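Local coordinates for protein nigritoxine (Vibrio nigripulchritudo, PDB 5M41) that acts as a bacterial toxin against crustaceans and insects and has a fold described as new, at residues A[470-474]-A[475-479]; A[543-546]-A[547-550]; A[726-729]-A[730-734]. All coordinates share one frame; numbering follows the deposited sequence.

Interaction 1: residues A[470-474]-A[475-479]; sequences AAQKR and GAELS
Gln472 and Glu477 meet beside the Schellman motif that ends the short helix 470-473, and they illustrate how a helix stop can steer a following side chain back across the last turn. The touch is made by methylenes, CG of Gln472 against CG of Glu477 at 3.7 Å. Beyond it the polar ends part company, with the amide and carboxylate planes nearly perpendicular (85°). Glu477 points its first bond back at the helix and then bends at chi2 (-84°), which carries OE2 over the methyl of Ala471, 3.9 Å from CB. Gln472 runs out extended and turns OE1 to the backbone N of Thr469, the residue just before the helix. Arg474 folds the other way: its guanidinium lies with one face over CA of Ala471, and its NH2 stays 6.7 Å from OE2 of Glu477, so any attraction between them is probably weak. The backbone makes these placements possible. Gly475 takes a positive phi (70°), and its N donates to O of Gln472 at 3.1 Å, approaching from above that carbonyl plane. The bond closing the motif is straighter and nearly in line with its carbonyl, from N of Ala476 to O of Ala471 at 2.9 Å.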
loop_
_atom_site.group_PDB
_atom_site.type_symbol
_atom_site.label_atom_id
_atom_site.label_comp_id
_atom_site.label_asym_id
_atom_site.label_seq_id
_atom_site.Cartn_x
_atom_site.Cartn_y
_atom_site.Cartn_z
ATOM N N ALA A 470 -23.721 36.112 -6.114
ATOM C CA ALA A 470 -22.422 36.177 -5.469
ATOM C C ALA A 470 -22.530 36.907 -4.135
ATOM O O ALA A 470 -21.885 36.518 -3.163
ATOM C CB ALA A 470 -21.412 36.863 -6.377
ATOM N N ALA A 471 -23.369 37.946 -4.091
ATOM C CA ALA A 471 -23.558 38.745 -2.878
ATOM C C ALA A 471 -24.169 37.920 -1.737
ATOM O O ALA A 471 -23.738 38.039 -0.591
ATOM C CB ALA A 471 -24.396 39.985 -3.170
ATOM N N GLN A 472 -25.160 37.092 -2.063
ATOM C CA GLN A 472 -25.739 36.137 -1.112
ATOM C C GLN A 472 -24.709 35.111 -0.632
ATOM O O GLN A 472 -24.668 34.782 0.553
ATOM C CB GLN A 472 -26.900 35.379 -1.745
ATOM C CG GLN A 472 -28.224 36.129 -1.791
ATOM C CD GLN A 472 -29.298 35.311 -2.476
ATOM O OE1 GLN A 472 -29.111 34.842 -3.602
ATOM N NE2 GLN A 472 -30.416 35.107 -1.790
ATOM N N LYS A 473 -23.911 34.600 -1.571
ATOM C CA LYS A 473 -22.836 33.648 -1.273
ATOM C C LYS A 473 -21.751 34.249 -0.381
ATOM O O LYS A 473 -21.227 33.561 0.485
ATOM C CB LYS A 473 -22.200 33.121 -2.563
ATOM C CG LYS A 473 -23.045 32.103 -3.317
ATOM C CD LYS A 473 -22.484 31.898 -4.720
ATOM C CE LYS A 473 -23.267 30.855 -5.496
ATOM N NZ LYS A 473 -23.354 29.570 -4.747
ATOM N N ARG A 474 -21.419 35.521 -0.603
ATOM C CA ARG A 474 -20.445 36.254 0.223
ATOM C C ARG A 474 -20.996 36.554 1.624
ATOM O O ARG A 474 -20.275 37.066 2.482
ATOM C CB ARG A 474 -20.058 37.590 -0.437
ATOM C CG ARG A 474 -19.335 37.496 -1.774
ATOM C CD ARG A 474 -18.597 38.790 -2.097
ATOM N NE ARG A 474 -19.507 39.930 -2.215
ATOM C CZ ARG A 474 -20.144 40.279 -3.332
ATOM N NH1 ARG A 474 -19.975 39.586 -4.454
ATOM N NH2 ARG A 474 -20.953 41.327 -3.329
ATOM N N GLY A 475 -22.287 36.269 1.833
ATOM C CA GLY A 475 -22.983 36.595 3.075
ATOM C C GLY A 475 -23.189 38.091 3.259
ATOM O O GLY A 475 -23.209 38.591 4.389
ATOM N N ALA A 476 -23.337 38.818 2.154
ATOM C CA ALA A 476 -23.478 40.274 2.230
ATOM C C ALA A 476 -24.931 40.755 2.366
ATOM O O ALA A 476 -25.164 41.920 2.709
ATOM C CB ALA A 476 -22.781 40.956 1.046
ATOM N N GLU A 477 -25.889 39.853 2.136
ATOM C CA GLU A 477 -27.316 40.206 2.032
ATOM C C GLU A 477 -28.078 40.101 3.360
ATOM O O GLU A 477 -27.987 39.085 4.066
ATOM C CB GLU A 477 -28.021 39.339 0.970
ATOM C CG GLU A 477 -27.514 39.545 -0.455
ATOM C CD GLU A 477 -28.153 40.722 -1.169
ATOM O OE1 GLU A 477 -29.373 40.685 -1.403
ATOM O OE2 GLU A 477 -27.437 41.678 -1.520
ATOM N N LEU A 478 -28.855 41.143 3.669
ATOM C CA LEU A 478 -29.720 41.145 4.852
ATOM C C LEU A 478 -30.742 40.020 4.826
ATOM O O LEU A 478 -31.200 39.575 5.875
ATOM C CB LEU A 478 -30.421 42.499 5.031
ATOM C CG LEU A 478 -29.584 43.587 5.708
ATOM C CD1 LEU A 478 -30.250 44.952 5.540
ATOM C CD2 LEU A 478 -29.318 43.280 7.183
ATOM N N SER A 479 -31.078 39.544 3.628
ATOM C CA SER A 479 -32.027 38.431 3.490
ATOM C C SER A 479 -31.442 37.067 3.923
ATOM O O SER A 479 -32.183 36.093 4.072
ATOM C CB SER A 479 -32.586 38.365 2.065
ATOM O OG SER A 479 -31.568 38.601 1.110
#

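Interaction 2: residues A[543-546]-A[547-550]; sequences FPYA and GEEF
Phe543 packs its ring against the backbone of Glu548 and Glu549, where the loop leaving strand 538-542 enters helix 546-555 with Tyr545 at the N-cap. The inner side of this helix start is the close one. CA of Glu549 sits over the ring face in a CH-pi contact, 4.0 Å from the Phe543 centroid and 19° off the ring normal, while CB of the same glutamate reaches CD2 of Phe543 at 3.6 Å. Glu548 instead stretches along the rim: with CG swung opposite its own N (chi1 -156°) and the chain straight beyond, the carboxylate comes to the ring edge, where OE2 lies in the ring plane, 3.8 Å from CE1 of Phe543. Ion pairing holds both acids, Glu548 OE2 with Lys507 and Glu549 OE2 with Arg553 one turn on, and Leu527 of strand 523-532 touches both Phe543 and Glu549.

The outer side, formed by Pro544 and Tyr545, is exposed. Contacts persist there, CD of Pro544 lying 3.1 Å from OE1 of Glu548 and CD1 of Tyr545 3.5 Å from N of Gly547. Looser is the pairing of the Tyr545 and Glu548 side chains, whose CE2 and CB stay 4.2 Å apart, although N of Glu548 lies above one ring face. The backbone bond from N of Glu548 to O of Tyr545 is weak. With the next carbonyl, that of Ala546, regular helical bonding is established: N of Phe550 meets O of Ala546 at 2.8 Å, nearly in line with the carbonyl.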
loop_
_atom_site.group_PDB
_atom_site.type_symbol
_atom_site.label_atom_id
_atom_site.label_comp_id
_atom_site.label_asym_id
_atom_site.label_seq_id
_atom_site.Cartn_x
_atom_site.Cartn_y
_atom_site.Cartn_z
ATOM N N PHE A 543 -24.931 15.012 13.555
ATOM C CA PHE A 543 -24.157 13.880 13.060
ATOM C C PHE A 543 -23.871 12.971 14.255
ATOM O O PHE A 543 -23.498 13.452 15.328
ATOM C CB PHE A 543 -22.858 14.331 12.388
ATOM C CG PHE A 543 -23.047 14.865 10.990
ATOM C CD1 PHE A 543 -23.440 14.027 9.960
ATOM C CD2 PHE A 543 -22.832 16.199 10.708
ATOM C CE1 PHE A 543 -23.614 14.511 8.670
ATOM C CE2 PHE A 543 -23.001 16.692 9.422
ATOM C CZ PHE A 543 -23.401 15.847 8.401
ATOM N N PRO A 544 -24.083 11.659 14.092
ATOM C CA PRO A 544 -23.912 10.762 15.235
ATOM C C PRO A 544 -22.447 10.630 15.669
ATOM O O PRO A 544 -22.173 10.401 16.846
ATOM C CB PRO A 544 -24.459 9.424 14.724
ATOM C CG PRO A 544 -24.296 9.488 13.245
ATOM C CD PRO A 544 -24.536 10.939 12.888
ATOM N N TYR A 545 -21.514 10.801 14.742
ATOM C CA TYR A 545 -20.102 10.760 15.112
ATOM C C TYR A 545 -19.241 11.674 14.222
ATOM O O TYR A 545 -19.613 11.992 13.086
ATOM C CB TYR A 545 -19.599 9.301 15.155
ATOM C CG TYR A 545 -19.516 8.613 13.806
ATOM C CD1 TYR A 545 -18.274 8.414 13.180
ATOM C CD2 TYR A 545 -20.667 8.148 13.149
ATOM C CE1 TYR A 545 -18.173 7.787 11.943
ATOM C CE2 TYR A 545 -20.574 7.519 11.905
ATOM C CZ TYR A 545 -19.323 7.344 11.312
ATOM O OH TYR A 545 -19.207 6.729 10.089
ATOM N N ALA A 546 -18.103 12.105 14.759
ATOM C CA ALA A 546 -17.212 13.065 14.091
ATOM C C ALA A 546 -16.862 12.662 12.650
ATOM O O ALA A 546 -16.850 13.505 11.749
ATOM C CB ALA A 546 -15.943 13.287 14.923
ATOM N N GLY A 547 -16.611 11.371 12.444
ATOM C CA GLY A 547 -16.256 10.855 11.139
ATOM C C GLY A 547 -17.214 11.274 10.051
ATOM O O GLY A 547 -16.797 11.665 8.963
ATOM N N GLU A 548 -18.514 11.199 10.333
ATOM C CA GLU A 548 -19.504 11.571 9.334
ATOM C C GLU A 548 -19.506 13.085 9.038
ATOM O O GLU A 548 -19.614 13.478 7.870
ATOM C CB GLU A 548 -20.896 11.075 9.749
ATOM C CG GLU A 548 -21.845 10.890 8.580
ATOM C CD GLU A 548 -23.268 10.534 9.015
ATOM O OE1 GLU A 548 -23.459 9.973 10.116
ATOM O OE2 GLU A 548 -24.202 10.821 8.246
ATOM N N GLU A 549 -19.412 13.926 10.081
ATOM C CA GLU A 549 -19.280 15.396 9.873
ATOM C C GLU A 549 -18.023 15.713 9.056
ATOM O O GLU A 549 -18.035 16.589 8.177
ATOM C CB GLU A 549 -19.214 16.190 11.188
ATOM C CG GLU A 549 -19.255 17.700 10.942
ATOM C CD GLU A 549 -19.412 18.540 12.204
ATOM O OE1 GLU A 549 -20.233 18.168 13.072
ATOM O OE2 GLU A 549 -18.705 19.580 12.330
ATOM N N PHE A 550 -16.942 15.000 9.359
ATOM C CA PHE A 550 -15.673 15.202 8.642
ATOM C C PHE A 550 -15.870 14.901 7.154
ATOM O O PHE A 550 -15.478 15.686 6.303
ATOM C CB PHE A 550 -14.549 14.338 9.252
ATOM C CG PHE A 550 -13.211 14.484 8.558
ATOM C CD1 PHE A 550 -12.369 15.546 8.853
ATOM C CD2 PHE A 550 -12.795 13.541 7.617
ATOM C CE1 PHE A 550 -11.129 15.666 8.238
ATOM C CE2 PHE A 550 -11.558 13.657 6.997
ATOM C CZ PHE A 550 -10.727 14.728 7.308
#

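Interaction 3: residues A[726-729]-A[730-734]; sequences MGQV and LTNGR
Thr731 and Gly733 both converge on the carbonyl oxygen of Gly727. The hydroxyl OG1 of Thr731 gives the shortest of the bonds, 2.6 Å to O of Gly727, and lies only 17° from the carbonyl plane. The backbone N of Thr731 donates to the same oxygen of Gly727 at 2.9 Å, and N of Gly733 adds a third bond at 3.1 Å; the two amides approach from opposite sides of the carbonyl plane, each well out of it. The hydroxyl can reach back because chi1 of Thr731 (78°) sets OG1 between the backbone N and the carbonyl carbon; it also bonds N of Gln735, tying the turn to the chain beyond.

Next to this polar cluster runs an apolar strip. Met726 and Leu730 lie side by side and point the same way, CE of Met726 resting 3.9 Å from CD1 of Leu730. On the neighbouring flank CG1 of Val729 touches CD2 of Leu730 at 4.0 Å.

A second shell surrounds the apolar side chains and the loop. Val673 of helix 667-676 and Leu742 of helix 739-751 cover Met726 and Leu730, and helix 603-614 packs on Val729. From the latter helix Lys614 bonds both OD1 of Asn732 and O of Val729, joining the loop to the last helical turn.

Asn732, with a positive phi (56°), and Gly733 are the central residues of a type I' beta turn from Thr731 to Arg734, which takes the chain out of the C-terminal end of helix 719-731.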
loop_
_atom_site.group_PDB
_atom_site.type_symbol
_atom_site.label_atom_id
_atom_site.label_comp_id
_atom_site.label_asym_id
_atom_site.label_seq_id
_atom_site.Cartn_x
_atom_site.Cartn_y
_atom_site.Cartn_z
ATOM N N MET A 726 4.396 32.820 13.755
ATOM C CA MET A 726 5.353 32.292 12.775
ATOM C C MET A 726 6.679 31.910 13.421
ATOM O O MET A 726 7.264 30.903 13.064
ATOM C CB MET A 726 5.572 33.262 11.611
ATOM C CG MET A 726 4.332 33.542 10.781
ATOM S SD MET A 726 3.625 32.044 10.052
ATOM C CE MET A 726 4.266 32.126 8.395
ATOM N N GLY A 727 7.147 32.721 14.358
ATOM C CA GLY A 727 8.356 32.423 15.114
ATOM C C GLY A 727 8.277 31.038 15.711
ATOM O O GLY A 727 9.234 30.247 15.602
ATOM N N GLN A 728 7.121 30.728 16.307
ATOM C CA GLN A 728 6.907 29.445 16.946
ATOM C C GLN A 728 6.765 28.332 15.905
ATOM O O GLN A 728 7.445 27.288 15.984
ATOM C CB GLN A 728 5.688 29.464 17.899
ATOM C CG GLN A 728 5.392 28.099 18.546
ATOM C CD GLN A 728 6.580 27.535 19.334
ATOM O OE1 GLN A 728 7.370 28.284 19.871
ATOM N NE2 GLN A 728 6.709 26.217 19.378
ATOM N N VAL A 729 5.885 28.567 14.932
ATOM C CA VAL A 729 5.554 27.565 13.936
ATOM C C VAL A 729 6.809 27.232 13.111
ATOM O O VAL A 729 7.130 26.064 12.868
ATOM C CB VAL A 729 4.363 28.064 13.068
ATOM C CG1 VAL A 729 4.392 27.490 11.682
ATOM C CG2 VAL A 729 3.029 27.761 13.756
ATOM N N LEU A 730 7.535 28.256 12.705
ATOM C CA LEU A 730 8.648 28.042 11.806
ATOM C C LEU A 730 9.959 27.703 12.491
ATOM O O LEU A 730 10.787 27.018 11.890
ATOM C CB LEU A 730 8.842 29.233 10.872
ATOM C CG LEU A 730 7.622 29.623 10.030
ATOM C CD1 LEU A 730 7.863 30.929 9.304
ATOM C CD2 LEU A 730 7.238 28.519 9.043
ATOM N N THR A 731 10.163 28.180 13.722
ATOM C CA THR A 731 11.477 28.032 14.374
ATOM C C THR A 731 11.424 27.524 15.815
ATOM O O THR A 731 12.435 27.562 16.520
ATOM C CB THR A 731 12.312 29.341 14.327
ATOM O OG1 THR A 731 11.846 30.262 15.326
ATOM C CG2 THR A 731 12.263 30.020 12.931
ATOM N N ASN A 732 10.256 27.062 16.261
ATOM C CA ASN A 732 10.065 26.654 17.660
ATOM C C ASN A 732 10.410 27.778 18.641
ATOM O O ASN A 732 10.816 27.516 19.759
ATOM C CB ASN A 732 10.867 25.378 17.998
ATOM C CG ASN A 732 10.413 24.169 17.204
ATOM O OD1 ASN A 732 9.309 24.133 16.660
ATOM N ND2 ASN A 732 11.270 23.174 17.127
ATOM N N GLY A 733 10.246 29.022 18.207
ATOM C CA GLY A 733 10.515 30.188 19.051
ATOM C C GLY A 733 11.999 30.472 19.271
ATOM O O GLY A 733 12.359 31.234 20.164
ATOM N N ARG A 734 12.862 29.857 18.465
ATOM C CA ARG A 734 14.318 30.046 18.600
ATOM C C ARG A 734 14.791 31.320 17.916
ATOM O O ARG A 734 15.780 31.904 18.311
ATOM C CB ARG A 734 15.084 28.833 18.057
ATOM C CG ARG A 734 15.190 27.669 19.038
ATOM C CD ARG A 734 15.406 26.362 18.294
ATOM N NE ARG A 734 16.537 25.600 18.833
ATOM C CZ ARG A 734 17.043 24.488 18.291
ATOM N NH1 ARG A 734 16.533 23.965 17.175
ATOM N NH2 ARG A 734 18.075 23.890 18.871
#

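The three contacts follow one another along the later part of the chain: centres lie 28 Å apart for interactions 1 and 2, 33 Å for interactions 2 and 3, and 38 Å for interactions 1 and 3. Interactions 1 and 2 bracket the four-stranded antiparallel sheet in sequence, since helix 470-473 precedes its first strand, 496-500, and helix 546-555 follows its last, 538-542. Interactions 2 and 3 bracket the six-stranded sheet likewise, from strand 560-562 to strand 713-715. The contacts thus mark two helix ends and one start around these sheets, interaction 3 leading on to the last helix, 739-751, all far along the sequence from the magnesium site at Val189, Glu192 and Asp195.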